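Activated BY transcription factor SSRB (PDB 2WNW) belongs to glycosyl hydrolase family 30, pairing a TIM barrel with a beta sandwich, and is known as SrfJ, activated by the regulator SsrB. Local coordinates at residues H122-P125 against L126-A130; L178-Y181 against R182-I186; V218-L221 against R222-A226; F253-E256 against A257-K260. All blocks are in the same frame, centred on the assembly; numbering follows the deposited sequence.

Contact 1 of 4, residues H122-P125 against L126-A130; sequences HLIP and LISGA
With its OG turned back beside the backbone N, anti to the carbonyl carbon (chi1 -64°), Ser128 folds onto the helix and reaches the carbonyl of Ile124, one turn earlier. Ser128 OG donates to Ile124 O at 2.8 Å, from above the carbonyl plane. Ser128 N gives the regular helical bond to the same oxygen, also 2.8 Å, from the opposite face, so two donors of one residue grip Ile124 O. The methyl Ile124 CG2, anti to its own backbone N, lies 3.5 Å from Ser128 OG and flanks the hydroxyl. This is the first turn of helix 124-133. Here Ile127 N meets Leu123 O at 3.1 Å in an almost straight bond (178°), and Gly129 N binds Pro125 O. Ile127 CG1 lies against the same Leu123 carbonyl, 3.4 Å from its oxygen. Pro125 has no N-H to give, as suits a helix start, while a water joins His122 O to Leu126 N just ahead of the turn. Leu126 packs on Phe60 of helix 54-61 and on Phe71 and Leu72 of helix 65-76. Leu123 and Ile127 touch Tyr181 of helix 167-183, so this turn is wedged among the outer helices of the TIM barrel.

Contact 2 of 4, residues L178-Y181 against R182-I186; sequences LLEY and RRHGI
The ring of Tyr181 has Ile186 at its edge, near the ring plane, with Ile186 CG2 3.8 Å from Tyr181 CD1; the imidazole of His184 has Glu180 O at its edge, in plane, 3.0 Å from His184 CD2. Both pairs belong to the C-terminal end of helix 167-183, which finishes in a Schellman motif with Gly185, at positive phi, as the C-prime residue. Ile186 N reaches back to Tyr181 O at 2.8 Å, from above the carbonyl plane, and Gly185 N bonds to Arg182 O. Tyr181 O also takes a weak bond from His184 N. The motif thus brings Ile186 back over the last turn and against the tyrosine, whose hydroxyl is held by Asp119.

Glu180 serves the polar flank. Its CG stands anti to the backbone N (chi1 160°) and the chain then bends at chi2, which swings the carboxylate toward the helix end. There OE1 makes a salt bridge with Arg183 NH1 at 2.8 Å, the carboxylate and guanidinium planes nearly perpendicular at 81°. Glu180 OE2 and His184 NE2 form a close pair at 2.8 Å, though the angle is too poor for a hydrogen bond. The carboxylate also approaches Glu120 of helix 117-122, a like charge that may raise the proton affinity of this cluster. Arg182 runs alongside Leu179, its NH2 3.5 Å from Leu179 CD2. The helix end is tied to the chain leaving it by a water that donates to both Leu178 O and Ile186 O, each at 2.8 Å.

Contact 3 of 4, residues V218-L221 against R222-A226; sequences VQYL and RPRLA
Polar contacts centre on Arg224, which reaches back along helix 210-227, one of the outer helices of the TIM barrel, to the carbonyl of Tyr220, beside the kink at Pro223. Arg224 CG sits beside its own backbone N and the chain runs extended from CG to NE, laying the guanidinium next to Tyr220. Arg224 NH1 donates to Tyr220 O at 2.9 Å (153° at the hydrogen), and that oxygen lies in the guanidinium plane, at its edge. The same NH1 donates to a water that itself donates a hydrogen bond to Gln219 O, while NE forms a salt bridge with Asp172 of helix 167-183. The guanidinium is therefore held both within its own helix and by a neighbouring one. Arg222 bends away at chi2, its NE bonding to Gly261 O and its NH1 to Met233 O.

In the backbone, Pro223 has no N-H to offer Gln219 O, which takes the water instead, and the helix kinks here. The proline ring pushes in: Pro223 CD comes within 3.4 Å of Val218 O and Pro223 CG within 3.4 Å of Gln219 O, in a region where the helix includes a wider pi-type turn. Regular bonding is regained at Leu225 N, 2.8 Å from Leu221 O and nearly straight at 168°.

Side-chain packing completes the account. Tyr220 and Arg224 run alongside each other, ring and guanidinium planes only 20° apart, with Arg224 NH1 3.7 Å from Tyr220 CD2. Within the helix, Leu225 CD1 lies 4.2 Å from Leu221 CB.

Contact 4 of 4, residues F253-E256 against A257-K260; sequences FADE and ANYK
Asp255 OD1 is approached by two backbone N-H groups at the start of helix 256-261, an N-cap with Asp255 as the capping residue. Ala257 N lies 2.6 Å and Asn258 N 3.3 Å from Asp255 OD1, both weak bonds by their angles. With CG anti to the backbone N (chi1 -175°), the carboxylate is carried forward over the first turn, where the helix dipole would probably stabilise its negative charge. The backbone carbonyl of Asp255 takes up the next N-H: Tyr259 N donates to Asp255 O at 3.1 Å, nearly straight at 162°, while Asn258 N adds a weak bond to that oxygen.

The Asn258 amide stacks on the Asp255 carboxylate, the two planes 28° apart and the chains crossing at about a right angle; Asn258 ND2 is 3.4 Å from Asp255 CB and gives its hydrogen bond to Ala252 O at the end of helix 245-252. Phe253, just after that helix, turns the edge of its ring to the new one, with CD1 3.6 Å from Tyr259 CA. The Tyr259 ring makes a cation-pi contact with Lys288. On the exposed side Glu256 and Lys260 run side by side as extended chains, one turn apart, and Lys260 NZ meets the anti lone pair of Glu256 OE1 at 3.0 Å in a salt bridge.

From the N terminus the four contacts follow in series, each a local turn with no residues between its segments, so none nests in or crosses another. Contact 1 starts helix 124-133, contact 2 ends helix 167-183, contact 3 lies within helix 210-227 and contact 4 opens helix 256-261 after a short loop. Neighbours touch in sequence: Ile124 CG2 of contact 1 meets Ile186 CD1 of contact 2 at 3.9 Å, Leu178 CD1 meets Leu225 CD2 of contact 3 at 3.7 Å, and Val218 CG2 meets Asn258 OD1 of contact 4 at 3.6 Å. Together they link neighbouring helices around one side of the barrel; contacts 1 and 4 have centres 36 Å apart.

Contact 1 of 4, residues H122-P125 against L126-A130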
# COMPACT_ATOMS: atom_id res chain seq x y z
N HIS A 122 8.23 -1.01 -42.04
CA HIS A 122 7.39 -1.65 -41.03
C HIS A 122 7.02 -0.85 -39.78
O HIS A 122 5.94 -1.07 -39.22
CB HIS A 122 8.06 -2.96 -40.60
CG HIS A 122 8.24 -3.94 -41.71
ND1 HIS A 122 9.07 -5.03 -41.61
CD2 HIS A 122 7.68 -4.00 -42.95
CE1 HIS A 122 9.02 -5.73 -42.74
NE2 HIS A 122 8.18 -5.12 -43.56
N LEU A 123 7.89 0.05 -39.35
CA LEU A 123 7.61 0.82 -38.14
C LEU A 123 7.22 2.27 -38.35
O LEU A 123 6.22 2.73 -37.80
CB LEU A 123 8.83 0.78 -37.21
CG LEU A 123 9.06 -0.51 -36.42
CD1 LEU A 123 10.46 -0.53 -35.86
CD2 LEU A 123 8.03 -0.60 -35.31
N ILE A 124 8.00 2.99 -39.14
CA ILE A 124 7.75 4.41 -39.37
C ILE A 124 6.35 4.78 -39.86
O ILE A 124 5.81 5.81 -39.45
CB ILE A 124 8.85 4.99 -40.29
CG1 ILE A 124 10.20 4.87 -39.58
CG2 ILE A 124 8.56 6.46 -40.62
CD1 ILE A 124 11.36 5.52 -40.30
N PRO A 125 5.74 3.97 -40.74
CA PRO A 125 4.39 4.33 -41.20
C PRO A 125 3.39 4.40 -40.04
O PRO A 125 2.62 5.36 -39.92
CB PRO A 125 4.06 3.21 -42.18
CG PRO A 125 5.40 2.90 -42.78
CD PRO A 125 6.29 2.86 -41.54
N LEU A 126 3.41 3.39 -39.18
CA LEU A 126 2.51 3.34 -38.02
C LEU A 126 2.79 4.52 -37.09
O LEU A 126 1.87 5.27 -36.72
CB LEU A 126 2.72 2.04 -37.24
CG LEU A 126 1.55 1.43 -36.45
CD1 LEU A 126 2.13 0.46 -35.43
CD2 LEU A 126 0.72 2.50 -35.77
N ILE A 127 4.05 4.69 -36.71
CA ILE A 127 4.45 5.77 -35.81
C ILE A 127 4.07 7.14 -36.37
O ILE A 127 3.55 7.99 -35.66
CB ILE A 127 5.97 5.75 -35.54
CG1 ILE A 127 6.35 4.42 -34.88
CG2 ILE A 127 6.35 6.91 -34.63
CD1 ILE A 127 7.85 4.21 -34.77
N SER A 128 4.35 7.35 -37.66
CA SER A 128 4.02 8.63 -38.29
C SER A 128 2.52 8.88 -38.27
O SER A 128 2.07 10.00 -38.06
CB SER A 128 4.53 8.64 -39.73
OG SER A 128 5.94 8.55 -39.76
N GLY A 129 1.75 7.82 -38.48
CA GLY A 129 0.30 7.96 -38.47
C GLY A 129 -0.19 8.40 -37.10
O GLY A 129 -1.08 9.25 -37.00
N ALA A 130 0.38 7.82 -36.05
CA ALA A 130 0.01 8.15 -34.69
C ALA A 130 0.40 9.59 -34.37
O ALA A 130 -0.38 10.34 -33.78
CB ALA A 130 0.70 7.20 -33.71
O HOH W 1 4.04 0.49 -40.15

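Contact 2 of 4, residues L178-Y181 against R182-I186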
# COMPACT_ATOMS: atom_id res chain seq x y z
N LEU A 178 18.66 7.43 -33.70
CA LEU A 178 17.98 8.67 -33.34
C LEU A 178 17.98 9.69 -34.48
O LEU A 178 16.97 10.34 -34.73
CB LEU A 178 18.63 9.29 -32.09
CG LEU A 178 18.47 8.52 -30.77
CD1 LEU A 178 19.28 9.20 -29.68
CD2 LEU A 178 17.00 8.45 -30.39
N LEU A 179 19.11 9.82 -35.17
CA LEU A 179 19.21 10.76 -36.30
C LEU A 179 18.30 10.30 -37.44
O LEU A 179 17.62 11.11 -38.07
CB LEU A 179 20.65 10.86 -36.79
CG LEU A 179 21.64 11.43 -35.77
CD1 LEU A 179 23.04 11.37 -36.33
CD2 LEU A 179 21.24 12.86 -35.44
N GLU A 180 18.31 8.99 -37.69
CA GLU A 180 17.48 8.40 -38.74
C GLU A 180 16.00 8.72 -38.49
O GLU A 180 15.30 9.19 -39.39
CB GLU A 180 17.70 6.88 -38.76
CG GLU A 180 16.60 6.05 -39.42
CD GLU A 180 16.38 6.40 -40.88
OE1 GLU A 180 17.31 6.93 -41.53
OE2 GLU A 180 15.27 6.12 -41.39
N TYR A 181 15.53 8.47 -37.28
CA TYR A 181 14.14 8.75 -36.95
C TYR A 181 13.82 10.24 -36.99
O TYR A 181 12.73 10.63 -37.42
CB TYR A 181 13.78 8.15 -35.58
CG TYR A 181 13.39 6.68 -35.66
CD1 TYR A 181 12.19 6.23 -35.13
CD2 TYR A 181 14.21 5.76 -36.32
CE1 TYR A 181 11.80 4.89 -35.25
CE2 TYR A 181 13.83 4.42 -36.44
CZ TYR A 181 12.62 4.00 -35.91
OH TYR A 181 12.24 2.68 -36.04
N ARG A 182 14.75 11.08 -36.57
CA ARG A 182 14.50 12.52 -36.59
C ARG A 182 14.32 13.00 -38.03
O ARG A 182 13.54 13.92 -38.29
CB ARG A 182 15.65 13.28 -35.91
CG ARG A 182 15.35 14.76 -35.70
CD ARG A 182 16.24 15.39 -34.64
NE ARG A 182 17.65 15.44 -35.03
CZ ARG A 182 18.61 15.96 -34.28
NH1 ARG A 182 18.32 16.45 -33.08
NH2 ARG A 182 19.86 15.98 -34.71
N ARG A 183 15.04 12.38 -38.96
CA ARG A 183 14.94 12.74 -40.37
C ARG A 183 13.54 12.45 -40.90
O ARG A 183 13.08 13.10 -41.85
CB ARG A 183 15.95 11.96 -41.20
CG ARG A 183 17.34 12.56 -41.27
CD ARG A 183 18.26 11.61 -42.01
NE ARG A 183 17.62 11.09 -43.21
CZ ARG A 183 17.77 9.84 -43.66
NH1 ARG A 183 18.55 8.99 -43.00
NH2 ARG A 183 17.14 9.45 -44.75
N HIS A 184 12.87 11.48 -40.30
CA HIS A 184 11.52 11.10 -40.71
C HIS A 184 10.46 11.76 -39.84
O HIS A 184 9.31 11.32 -39.78
CB HIS A 184 11.37 9.58 -40.67
CG HIS A 184 12.20 8.87 -41.70
ND1 HIS A 184 11.70 8.46 -42.92
CD2 HIS A 184 13.51 8.53 -41.71
CE1 HIS A 184 12.66 7.91 -43.63
NE2 HIS A 184 13.77 7.94 -42.92
N GLY A 185 10.86 12.83 -39.15
CA GLY A 185 9.94 13.56 -38.29
C GLY A 185 9.58 12.88 -36.99
O GLY A 185 8.55 13.20 -36.39
N ILE A 186 10.41 11.94 -36.53
CA ILE A 186 10.12 11.24 -35.28
C ILE A 186 11.17 11.57 -34.22
O ILE A 186 12.33 11.16 -34.33
CB ILE A 186 10.10 9.71 -35.50
CG1 ILE A 186 9.11 9.37 -36.63
CG2 ILE A 186 9.68 9.00 -34.22
CD1 ILE A 186 9.16 7.92 -37.07
O HOH W 2 14.76 10.69 -33.09

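Contact 3 of 4, residues V218-L221 against R222-A226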
# COMPACT_ATOMS: atom_id res chain seq x y z
N VAL A 218 25.99 6.46 -18.79
CA VAL A 218 26.73 7.65 -18.40
C VAL A 218 28.04 7.93 -19.13
O VAL A 218 28.34 9.07 -19.46
CB VAL A 218 27.01 7.62 -16.88
CG1 VAL A 218 27.82 8.84 -16.46
CG2 VAL A 218 25.68 7.57 -16.12
N GLN A 219 28.82 6.88 -19.40
CA GLN A 219 30.10 7.06 -20.08
C GLN A 219 30.01 7.08 -21.60
O GLN A 219 30.82 7.74 -22.25
CB GLN A 219 31.07 5.97 -19.64
CG GLN A 219 31.52 6.08 -18.20
CD GLN A 219 32.29 4.86 -17.74
OE1 GLN A 219 33.08 4.30 -18.49
NE2 GLN A 219 32.06 4.45 -16.50
N TYR A 220 29.04 6.38 -22.17
CA TYR A 220 28.92 6.34 -23.62
C TYR A 220 27.75 7.09 -24.24
O TYR A 220 27.95 7.88 -25.17
CB TYR A 220 28.92 4.88 -24.09
CG TYR A 220 30.24 4.19 -23.83
CD1 TYR A 220 30.56 3.71 -22.56
CD2 TYR A 220 31.20 4.07 -24.84
CE1 TYR A 220 31.79 3.12 -22.30
CE2 TYR A 220 32.44 3.48 -24.59
CZ TYR A 220 32.73 3.01 -23.32
OH TYR A 220 33.95 2.43 -23.07
N LEU A 221 26.54 6.87 -23.74
CA LEU A 221 25.38 7.56 -24.31
C LEU A 221 25.35 9.05 -23.99
O LEU A 221 25.18 9.87 -24.89
CB LEU A 221 24.08 6.91 -23.83
CG LEU A 221 23.72 5.56 -24.44
CD1 LEU A 221 22.41 5.05 -23.84
CD2 LEU A 221 23.59 5.70 -25.96
N ARG A 222 25.52 9.41 -22.73
CA ARG A 222 25.47 10.81 -22.33
C ARG A 222 26.37 11.74 -23.15
O ARG A 222 25.89 12.72 -23.72
CB ARG A 222 25.77 10.95 -20.84
CG ARG A 222 24.56 10.69 -19.95
CD ARG A 222 23.45 11.69 -20.25
NE ARG A 222 22.23 11.43 -19.50
CZ ARG A 222 21.02 11.86 -19.87
NH1 ARG A 222 20.88 12.58 -20.98
NH2 ARG A 222 19.96 11.55 -19.14
N PRO A 223 27.68 11.46 -23.22
CA PRO A 223 28.59 12.32 -23.99
C PRO A 223 28.19 12.48 -25.46
O PRO A 223 28.27 13.56 -26.02
CB PRO A 223 29.94 11.61 -23.85
CG PRO A 223 29.83 10.93 -22.52
CD PRO A 223 28.43 10.36 -22.58
N ARG A 224 27.74 11.38 -26.07
CA ARG A 224 27.33 11.43 -27.47
C ARG A 224 26.04 12.21 -27.65
O ARG A 224 25.93 13.02 -28.56
CB ARG A 224 27.19 10.00 -28.02
CG ARG A 224 28.53 9.29 -28.13
CD ARG A 224 28.41 7.84 -28.58
NE ARG A 224 29.72 7.25 -28.82
CZ ARG A 224 30.63 6.99 -27.88
NH1 ARG A 224 30.36 7.25 -26.60
NH2 ARG A 224 31.81 6.50 -28.21
N LEU A 225 25.07 11.98 -26.77
CA LEU A 225 23.80 12.69 -26.85
C LEU A 225 24.07 14.19 -26.73
O LEU A 225 23.50 15.00 -27.46
CB LEU A 225 22.86 12.24 -25.73
CG LEU A 225 22.32 10.81 -25.88
CD1 LEU A 225 21.70 10.35 -24.56
CD2 LEU A 225 21.30 10.78 -27.01
N ALA A 226 24.94 14.55 -25.80
CA ALA A 226 25.28 15.95 -25.58
C ALA A 226 25.88 16.57 -26.84
O ALA A 226 25.49 17.67 -27.24
CB ALA A 226 26.26 16.07 -24.41
O HOH W 3 32.27 7.88 -24.53

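Contact 4 of 4, residues F253-E256 against A257-K260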
# COMPACT_ATOMS: atom_id res chain seq x y z
N PHE A 253 22.56 3.83 -8.11
CA PHE A 253 22.69 5.20 -7.63
C PHE A 253 23.65 5.43 -6.47
O PHE A 253 23.68 6.52 -5.89
CB PHE A 253 21.31 5.76 -7.32
CG PHE A 253 20.41 5.84 -8.52
CD1 PHE A 253 20.73 6.68 -9.59
CD2 PHE A 253 19.27 5.04 -8.61
CE1 PHE A 253 19.93 6.71 -10.73
CE2 PHE A 253 18.47 5.07 -9.75
CZ PHE A 253 18.80 5.91 -10.81
N ALA A 254 24.45 4.43 -6.13
CA ALA A 254 25.42 4.59 -5.06
C ALA A 254 26.52 5.48 -5.63
O ALA A 254 27.22 6.17 -4.89
CB ALA A 254 26.00 3.24 -4.67
N ASP A 255 26.63 5.47 -6.95
CA ASP A 255 27.63 6.26 -7.68
C ASP A 255 27.05 7.62 -8.05
O ASP A 255 26.05 7.71 -8.75
CB ASP A 255 28.05 5.51 -8.94
CG ASP A 255 29.16 6.21 -9.69
OD1 ASP A 255 28.99 7.39 -10.07
OD2 ASP A 255 30.21 5.57 -9.92
N GLU A 256 27.70 8.69 -7.59
CA GLU A 256 27.24 10.05 -7.87
C GLU A 256 27.08 10.34 -9.36
O GLU A 256 26.15 11.04 -9.76
CB GLU A 256 28.21 11.07 -7.25
CG GLU A 256 27.88 12.52 -7.60
CD GLU A 256 28.89 13.50 -7.02
OE1 GLU A 256 28.83 14.70 -7.38
OE2 GLU A 256 29.74 13.08 -6.21
N ALA A 257 27.99 9.82 -10.18
CA ALA A 257 27.93 10.04 -11.62
C ALA A 257 26.66 9.44 -12.22
O ALA A 257 26.05 10.02 -13.12
CB ALA A 257 29.16 9.45 -12.29
N ASN A 258 26.27 8.27 -11.72
CA ASN A 258 25.07 7.61 -12.21
C ASN A 258 23.84 8.38 -11.78
O ASN A 258 22.90 8.56 -12.57
CB ASN A 258 24.98 6.18 -11.67
CG ASN A 258 26.07 5.29 -12.21
OD1 ASN A 258 26.66 5.58 -13.25
ND2 ASN A 258 26.34 4.19 -11.51
N TYR A 259 23.84 8.85 -10.54
CA TYR A 259 22.71 9.61 -10.03
C TYR A 259 22.47 10.84 -10.91
O TYR A 259 21.33 11.15 -11.26
CB TYR A 259 22.96 10.07 -8.59
CG TYR A 259 21.77 10.77 -8.00
CD1 TYR A 259 20.73 10.05 -7.42
CD2 TYR A 259 21.64 12.16 -8.08
CE1 TYR A 259 19.58 10.69 -6.95
CE2 TYR A 259 20.51 12.81 -7.62
CZ TYR A 259 19.48 12.07 -7.05
OH TYR A 259 18.35 12.72 -6.61
N LYS A 260 23.55 11.51 -11.29
CA LYS A 260 23.44 12.71 -12.12
C LYS A 260 23.07 12.44 -13.58
O LYS A 260 22.38 13.25 -14.20
CB LYS A 260 24.75 13.50 -12.08
CG LYS A 260 25.06 14.13 -10.74
CD LYS A 260 26.33 14.96 -10.79
CE LYS A 260 26.59 15.67 -9.47
NZ LYS A 260 27.82 16.50 -9.51